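Local structure of valine-pyruvate aminotransferase (Salmonella typhimurium, 3G7Q) at residues I101-G106 and C258-A263; A135-G140 and C185-T190; K347-T352 and R412-G417. The protein catalyses the pyridoxal 5'-phosphate-dependent transfer of an amino group from valine to pyruvate, yielding 3-methyl-2-oxobutanoate and alanine, and is probably involved in alanine biosynthesis. One frame throughout, in Å; residues are numbered along the deposited sequence. Where two conformers were deposited one is given.

Overall arrangement
Interactions 1 and 2 both belong to the seven-stranded mixed sheet, with centres about 18 Å and nearest atoms about 9 Å apart. Interaction 1 pairs edge strand 101-104 with antiparallel strand 259-262; interaction 2 lies further across the sheet, at the end of strand 181-187, and both its segments fall between those of interaction 1 in the sequence. Interaction 3 comes later and joins the 347-352 loop to the end of helix 396-416. Its centre is about 44 Å from that of interaction 1, across the chain's centre, and about 28 Å from that of interaction 2. The first two thus lie in the large, cofactor-binding domain of fold type I, the third in the small domain.

Interaction 1. Residues I101-G106 and C258-A263; sequences IALTNG and CGIIIA
Four backbone hydrogen bonds, all close to straight at hydrogen, tie the two strands together in two reciprocal pairs. Ala102 N donates to Ile261 O at 2.9 Å, and Ile261 N returns a bond to Ala102 O at 2.8 Å; both donors lie in the plane of the carbonyl they meet. The second pair joins Thr104 and Gly259: Thr104 N reaches Gly259 O at 2.8 Å and Gly259 N reaches Thr104 O, but here each donor stands well above the carbonyl plane. Between the pairs, Leu103 CA makes a bent CA-H...O contact with Gly259 O. The strands run antiparallel, their short axes at 156°. This is the edge of the seven-stranded sheet of the fold type I aminotransferases, in which 259-262 is the strand running against its neighbours on both sides. Thr104 puts OG1 in the crowded position between its backbone N and carbonyl carbon (chi1 66°), and from there the hydroxyl donates to Gly106 O at 2.9 Å, just where helix 107-118 begins. The same oxygen lies 3.4 Å from Gly259 CA and occupies the room a beta carbon would need. The methyl CG2 of Thr104 meets Ile261 CD1 at 3.9 Å, the two side chains crossing at about a right angle beneath Ala110 of helix 107-118. On the other face Ile260 lies alongside two neighbours, pointing as they do: its CG2 sits 4.0 Å from Ile101 CG2, and its CG1 is 3.9 Å from Leu103 CD2. Leu81 and Leu84 of helix 77-92 pack over this apolar row.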
# COMPACT_ATOMS: atom_id res chain seq x y z
N ILE A 101 16.53 1.73 7.48
CA ILE A 101 15.70 1.91 6.30
C ILE A 101 14.43 1.03 6.31
O ILE A 101 14.50 -0.15 6.68
CB ILE A 101 16.49 1.57 5.03
CG1 ILE A 101 17.86 2.31 5.03
CG2 ILE A 101 15.70 1.93 3.80
CD1 ILE A 101 18.67 2.10 3.74
N ALA A 102 13.30 1.63 5.95
CA ALA A 102 12.02 0.91 5.82
C ALA A 102 11.43 1.28 4.46
O ALA A 102 11.62 2.40 3.97
CB ALA A 102 11.07 1.29 6.95
N LEU A 103 10.73 0.34 3.82
CA LEU A 103 10.11 0.59 2.54
C LEU A 103 8.60 0.62 2.72
O LEU A 103 8.07 -0.07 3.59
CB LEU A 103 10.48 -0.50 1.55
CG LEU A 103 11.96 -0.78 1.34
CD1 LEU A 103 12.15 -1.90 0.34
CD2 LEU A 103 12.66 0.50 0.88
N THR A 104 7.91 1.43 1.92
CA THR A 104 6.46 1.54 1.98
C THR A 104 5.95 1.58 0.54
O THR A 104 6.74 1.58 -0.39
CB THR A 104 6.01 2.84 2.67
OG1 THR A 104 6.40 3.95 1.85
CG2 THR A 104 6.60 2.98 4.10
N ASN A 105 4.63 1.69 0.42
CA ASN A 105 3.91 1.77 -0.85
C ASN A 105 4.06 3.13 -1.52
O ASN A 105 3.64 3.31 -2.67
CB ASN A 105 2.41 1.53 -0.56
CG ASN A 105 1.64 1.10 -1.79
OD1 ASN A 105 0.61 1.68 -2.12
ND2 ASN A 105 2.14 0.09 -2.47
N GLY A 106 4.63 4.10 -0.81
CA GLY A 106 4.82 5.45 -1.31
C GLY A 106 4.91 6.49 -0.22
O GLY A 106 4.79 6.18 0.97
N CYS A 258 7.09 2.51 -4.49
CA CYS A 258 8.22 2.32 -3.61
C CYS A 258 8.68 3.57 -2.85
O CYS A 258 9.44 4.39 -3.36
CB CYS A 258 9.36 1.75 -4.43
SG CYS A 258 10.59 1.08 -3.37
N GLY A 259 8.16 3.70 -1.63
CA GLY A 259 8.52 4.75 -0.69
C GLY A 259 9.64 4.24 0.21
O GLY A 259 9.73 3.05 0.51
N ILE A 260 10.53 5.15 0.63
CA ILE A 260 11.66 4.79 1.45
C ILE A 260 11.70 5.71 2.66
O ILE A 260 11.51 6.91 2.51
CB ILE A 260 12.95 5.00 0.63
CG1 ILE A 260 12.98 4.06 -0.58
CG2 ILE A 260 14.19 4.81 1.49
CD1 ILE A 260 13.98 4.46 -1.65
N ILE A 261 11.94 5.16 3.84
CA ILE A 261 12.07 5.97 5.05
C ILE A 261 13.43 5.70 5.65
O ILE A 261 13.82 4.53 5.84
CB ILE A 261 11.01 5.66 6.11
CG1 ILE A 261 9.61 6.00 5.59
CG2 ILE A 261 11.26 6.44 7.40
CD1 ILE A 261 8.50 5.43 6.50
N ILE A 262 14.15 6.76 5.96
CA ILE A 262 15.48 6.65 6.59
C ILE A 262 15.36 7.29 7.96
O ILE A 262 14.98 8.44 8.05
CB ILE A 262 16.56 7.31 5.70
CG1 ILE A 262 16.61 6.59 4.34
CG2 ILE A 262 17.94 7.27 6.36
CD1 ILE A 262 17.18 7.39 3.28
N ALA A 263 15.69 6.54 9.00
CA ALA A 263 15.53 7.01 10.38
C ALA A 263 16.34 6.18 11.33
O ALA A 263 16.94 5.17 10.92
CB ALA A 263 14.04 6.98 10.78

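Interaction 2. Residues A135-G140 and C185-T190; sequences APEYIG and CVSRPT
Strand 181-187 runs out at Ser187 into a turn with a cis peptide between Arg188 and Pro189, while the facing chain passes through a second cis peptide, Ala135-Pro136, and an extended Glu137 before helix 138-142 begins. Glu137 carries the contact. Its CG stands anti to the carbonyl carbon (chi1 -79°), and a bend at chi2 (-72°) swings the carboxylate across to the end of the strand. There Ser187 grips both oxygens. Its hydroxyl, held between its own backbone N and carbonyl carbon (chi1 56°), donates to Glu137 OE1 at 2.7 Å, meeting the syn lone pair of that oxygen. A weak, bent bond runs from Ser187 N to Glu137 OE2 at 3.1 Å. The second oxygen also takes a water, which lies 3.3 Å from Glu137 OE2 and donates as well to Cys185 O at 2.9 Å, so the carboxylate is bridged back to the strand. Glu137 OE2 further sits 3.5 Å from Val186 CA. The three donated bonds would probably stabilise the carboxylate in its charged form, offsetting part of the cost of burial. Thr190 adds its methyl CG2, anti to the backbone N, which packs 3.6 Å from Pro136 O and 3.8 Å from Glu137 OE1. Beyond, Ile139 CG2 makes a loose apolar contact with Cys185 SG, next to Phe111 of helix 107-118. Both connections lie at the ends of neighbouring parallel strands, 129-132 and 181-187, where fold type I enzymes bind pyridoxal phosphate; Tyr138, next to Glu137, and Asn191, next after Thr190, stand where relatives place the aromatic residue and the asparagine of the Asn-Pro-Thr-Gly motif that meet the cofactor.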
# COMPACT_ATOMS: atom_id res chain seq x y z
N ALA A 135 4.48 26.48 5.98
CA ALA A 135 3.35 26.27 5.07
C ALA A 135 3.54 27.20 3.88
O ALA A 135 4.14 28.26 4.03
CB ALA A 135 2.06 26.56 5.79
N PRO A 136 3.02 26.85 2.68
CA PRO A 136 2.21 25.69 2.34
C PRO A 136 3.01 24.40 2.09
O PRO A 136 4.15 24.43 1.62
CB PRO A 136 1.51 26.12 1.05
CG PRO A 136 2.47 27.03 0.43
CD PRO A 136 3.22 27.72 1.52
N GLU A 137 2.36 23.29 2.42
CA GLU A 137 2.90 21.95 2.25
C GLU A 137 1.83 21.11 1.58
O GLU A 137 0.64 21.39 1.71
CB GLU A 137 3.24 21.34 3.61
CG GLU A 137 4.55 21.79 4.21
CD GLU A 137 5.78 21.21 3.50
OE1 GLU A 137 5.62 20.38 2.59
OE2 GLU A 137 6.91 21.61 3.84
N TYR A 138 2.24 20.10 0.84
CA TYR A 138 1.31 19.18 0.20
C TYR A 138 0.72 18.13 1.14
O TYR A 138 -0.48 17.88 1.10
CB TYR A 138 2.00 18.48 -0.98
CG TYR A 138 1.22 17.29 -1.47
CD1 TYR A 138 0.06 17.46 -2.21
CD2 TYR A 138 1.63 15.99 -1.19
CE1 TYR A 138 -0.67 16.38 -2.67
CE2 TYR A 138 0.89 14.89 -1.64
CZ TYR A 138 -0.26 15.10 -2.38
OH TYR A 138 -1.03 14.04 -2.84
N ILE A 139 1.51 17.50 1.99
CA ILE A 139 0.90 16.41 2.81
C ILE A 139 -0.33 16.89 3.62
O ILE A 139 -1.31 16.13 3.79
CB ILE A 139 1.96 15.67 3.70
CG1 ILE A 139 1.34 14.39 4.29
CG2 ILE A 139 2.53 16.60 4.76
CD1 ILE A 139 0.82 13.39 3.22
N GLY A 140 -0.30 18.14 4.08
CA GLY A 140 -1.48 18.74 4.73
C GLY A 140 -2.67 18.73 3.77
O GLY A 140 -3.79 18.39 4.16
N CYS A 185 7.50 18.78 10.44
CA CYS A 185 7.51 18.22 9.10
C CYS A 185 7.73 19.27 8.01
O CYS A 185 7.02 20.26 7.97
CB CYS A 185 6.17 17.52 8.87
SG CYS A 185 6.13 16.56 7.37
N VAL A 186 8.70 19.02 7.13
CA VAL A 186 9.01 19.91 6.02
C VAL A 186 9.30 19.03 4.80
O VAL A 186 9.51 17.83 4.92
CB VAL A 186 10.22 20.81 6.28
CG1 VAL A 186 9.98 21.75 7.42
CG2 VAL A 186 11.49 19.98 6.53
N SER A 187 9.25 19.61 3.61
CA SER A 187 9.62 18.91 2.38
C SER A 187 10.74 19.74 1.78
O SER A 187 10.87 20.93 2.12
CB SER A 187 8.45 18.76 1.43
OG SER A 187 7.89 20.04 1.14
N ARG A 188 11.58 19.14 0.93
CA ARG A 188 12.70 19.87 0.33
C ARG A 188 13.24 19.16 -0.89
O ARG A 188 13.90 18.13 -0.74
CB ARG A 188 13.83 20.02 1.36
CG ARG A 188 14.90 21.03 1.02
CD ARG A 188 16.03 20.93 2.03
NE ARG A 188 16.84 22.13 2.09
CZ ARG A 188 18.15 22.17 2.40
NH1 ARG A 188 18.83 21.04 2.62
NH2 ARG A 188 18.79 23.31 2.46
N PRO A 189 12.95 19.66 -2.10
CA PRO A 189 12.08 20.78 -2.49
C PRO A 189 10.63 20.48 -2.19
O PRO A 189 10.23 19.32 -2.04
CB PRO A 189 12.26 20.90 -4.00
CG PRO A 189 13.52 20.11 -4.32
CD PRO A 189 13.60 19.04 -3.27
N THR A 190 9.83 21.54 -2.14
CA THR A 190 8.44 21.44 -1.71
C THR A 190 7.38 21.42 -2.80
O THR A 190 7.47 22.16 -3.78
CB THR A 190 8.14 22.65 -0.80
OG1 THR A 190 9.02 22.64 0.33
CG2 THR A 190 6.66 22.66 -0.31
O HOH W 1 6.58 22.89 6.86

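Interaction 3. Residues K347-T352 and R412-G417; sequences KDLPIT and RAWREG
Trp414 turns its CG anti to the carbonyl carbon (chi1 -77°) and sets its ring plane nearly perpendicular to the CA-CB-CG bend (chi2 97°), which lays the indole alongside the 347-352 loop; Ile351 holds CG1 in the crowded position between backbone N and carbonyl carbon (chi1 64°), which directs it at the helix. No hydrogen bond crosses between the two segments, so the contact rests on shape. Pro350 drops its CD over the six-membered ring of Trp414, 3.9 Å from the centroid and close to the ring normal, a CH-pi contact in which the pyrrolidine crosses the indole at about a right angle. Two backbone oxygens also approach the ring: Lys347 O at the edge, near its plane, 3.6 Å from Trp414 CZ2, and Asp348 O obliquely, 3.4 Å from Trp414 CH2. Leu349 CD1 touches both helix residues, 3.8 Å from Trp414 NE1 and 4.2 Å from Ala413 CB. That methyl of Ala413 also receives Ile351 CD1 at 3.8 Å. At the far end Ile351 CG2 packs 3.7 Å from Gly417 O, part of the chain's terminal carboxylate, whose OXT forms a salt bridge with Arg359 of helix 353-362. Trp414 has a further partner in Arg330, a cation-pi contact. Thr352, the N-cap residue of helix 353-362, bonds through OG1 to Leu355 N. In the small domain of this class I aminotransferase, the last turn of the C-terminal helix packs on the link between strand 341-345 and helix 353-362.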
# COMPACT_ATOMS: atom_id res chain seq x y z
N LYS A 347 -1.35 38.52 -6.82
CA LYS A 347 -1.31 39.43 -5.65
C LYS A 347 -2.47 40.42 -5.65
O LYS A 347 -2.73 41.07 -6.64
CB LYS A 347 0.04 40.15 -5.51
CG LYS A 347 0.15 41.04 -4.25
CD LYS A 347 1.59 41.48 -3.92
CE LYS A 347 1.63 42.30 -2.60
NZ LYS A 347 0.88 43.57 -2.75
N ASP A 348 -3.19 40.45 -4.54
CA ASP A 348 -4.35 41.32 -4.34
C ASP A 348 -5.51 41.04 -5.34
O ASP A 348 -6.35 41.92 -5.56
CB ASP A 348 -3.95 42.81 -4.36
CG ASP A 348 -2.89 43.14 -3.33
OD1 ASP A 348 -2.92 42.59 -2.21
OD2 ASP A 348 -2.00 43.92 -3.66
N LEU A 349 -5.55 39.84 -5.93
CA LEU A 349 -6.66 39.48 -6.82
C LEU A 349 -7.96 39.85 -6.12
O LEU A 349 -8.15 39.53 -4.93
CB LEU A 349 -6.66 37.96 -7.10
CG LEU A 349 -7.59 37.43 -8.19
CD1 LEU A 349 -7.17 38.00 -9.55
CD2 LEU A 349 -7.56 35.88 -8.23
N PRO A 350 -8.89 40.54 -6.81
CA PRO A 350 -10.12 40.94 -6.12
C PRO A 350 -11.24 39.90 -6.04
O PRO A 350 -12.38 40.23 -5.70
CB PRO A 350 -10.58 42.18 -6.93
CG PRO A 350 -10.06 41.95 -8.26
CD PRO A 350 -8.83 41.07 -8.17
N ILE A 351 -10.92 38.65 -6.38
CA ILE A 351 -11.79 37.52 -6.21
C ILE A 351 -10.91 36.42 -5.62
O ILE A 351 -9.69 36.54 -5.66
CB ILE A 351 -12.45 36.99 -7.53
CG1 ILE A 351 -11.42 36.45 -8.54
CG2 ILE A 351 -13.39 38.07 -8.15
CD1 ILE A 351 -12.09 35.70 -9.68
N THR A 352 -11.53 35.39 -5.06
CA THR A 352 -10.73 34.26 -4.55
C THR A 352 -10.32 33.30 -5.66
O THR A 352 -10.95 33.23 -6.71
CB THR A 352 -11.50 33.45 -3.52
OG1 THR A 352 -12.58 32.78 -4.16
CG2 THR A 352 -12.03 34.34 -2.39
N ARG A 412 -10.34 39.62 -16.56
CA ARG A 412 -11.76 39.77 -16.30
C ARG A 412 -12.03 40.13 -14.83
O ARG A 412 -12.83 41.01 -14.56
CB ARG A 412 -12.54 38.51 -16.67
CG ARG A 412 -14.04 38.63 -16.46
CD ARG A 412 -14.75 37.33 -16.75
NE ARG A 412 -14.57 36.89 -18.13
N ALA A 413 -11.39 39.41 -13.90
CA ALA A 413 -11.58 39.67 -12.46
C ALA A 413 -11.21 41.13 -12.10
O ALA A 413 -11.93 41.82 -11.38
CB ALA A 413 -10.73 38.68 -11.63
N TRP A 414 -10.08 41.59 -12.61
CA TRP A 414 -9.63 42.97 -12.35
C TRP A 414 -10.52 44.01 -13.02
O TRP A 414 -10.68 45.11 -12.53
CB TRP A 414 -8.18 43.16 -12.77
CG TRP A 414 -7.18 42.59 -11.83
CD1 TRP A 414 -6.57 41.38 -11.92
CD2 TRP A 414 -6.70 43.19 -10.63
NE1 TRP A 414 -5.70 41.20 -10.87
CE2 TRP A 414 -5.76 42.30 -10.06
CE3 TRP A 414 -6.96 44.41 -9.98
CZ2 TRP A 414 -5.07 42.58 -8.88
CZ3 TRP A 414 -6.29 44.69 -8.79
CH2 TRP A 414 -5.35 43.77 -8.25
N ARG A 415 -11.14 43.64 -14.14
CA ARG A 415 -11.99 44.56 -14.87
C ARG A 415 -13.40 44.65 -14.33
O ARG A 415 -13.94 45.74 -14.21
CB ARG A 415 -12.06 44.08 -16.32
CG ARG A 415 -12.82 44.94 -17.28
CD ARG A 415 -12.76 44.35 -18.72
NE ARG A 415 -13.55 43.11 -18.87
CZ ARG A 415 -13.09 41.89 -19.22
NH1 ARG A 415 -11.83 41.68 -19.56
NH2 ARG A 415 -13.94 40.87 -19.31
N GLU A 416 -13.97 43.50 -13.98
CA GLU A 416 -15.37 43.43 -13.60
C GLU A 416 -15.75 42.47 -12.47
O GLU A 416 -16.92 42.26 -12.24
CB GLU A 416 -16.20 43.06 -14.85
CG GLU A 416 -15.89 41.68 -15.43
CD GLU A 416 -16.88 41.19 -16.49
OE1 GLU A 416 -17.42 42.03 -17.23
OE2 GLU A 416 -17.10 39.95 -16.59
N GLY A 417 -14.78 41.95 -11.72
CA GLY A 417 -15.07 40.98 -10.68
C GLY A 417 -15.52 39.62 -11.20
O GLY A 417 -16.19 38.85 -10.48
OXT GLY A 417 -15.19 39.24 -12.34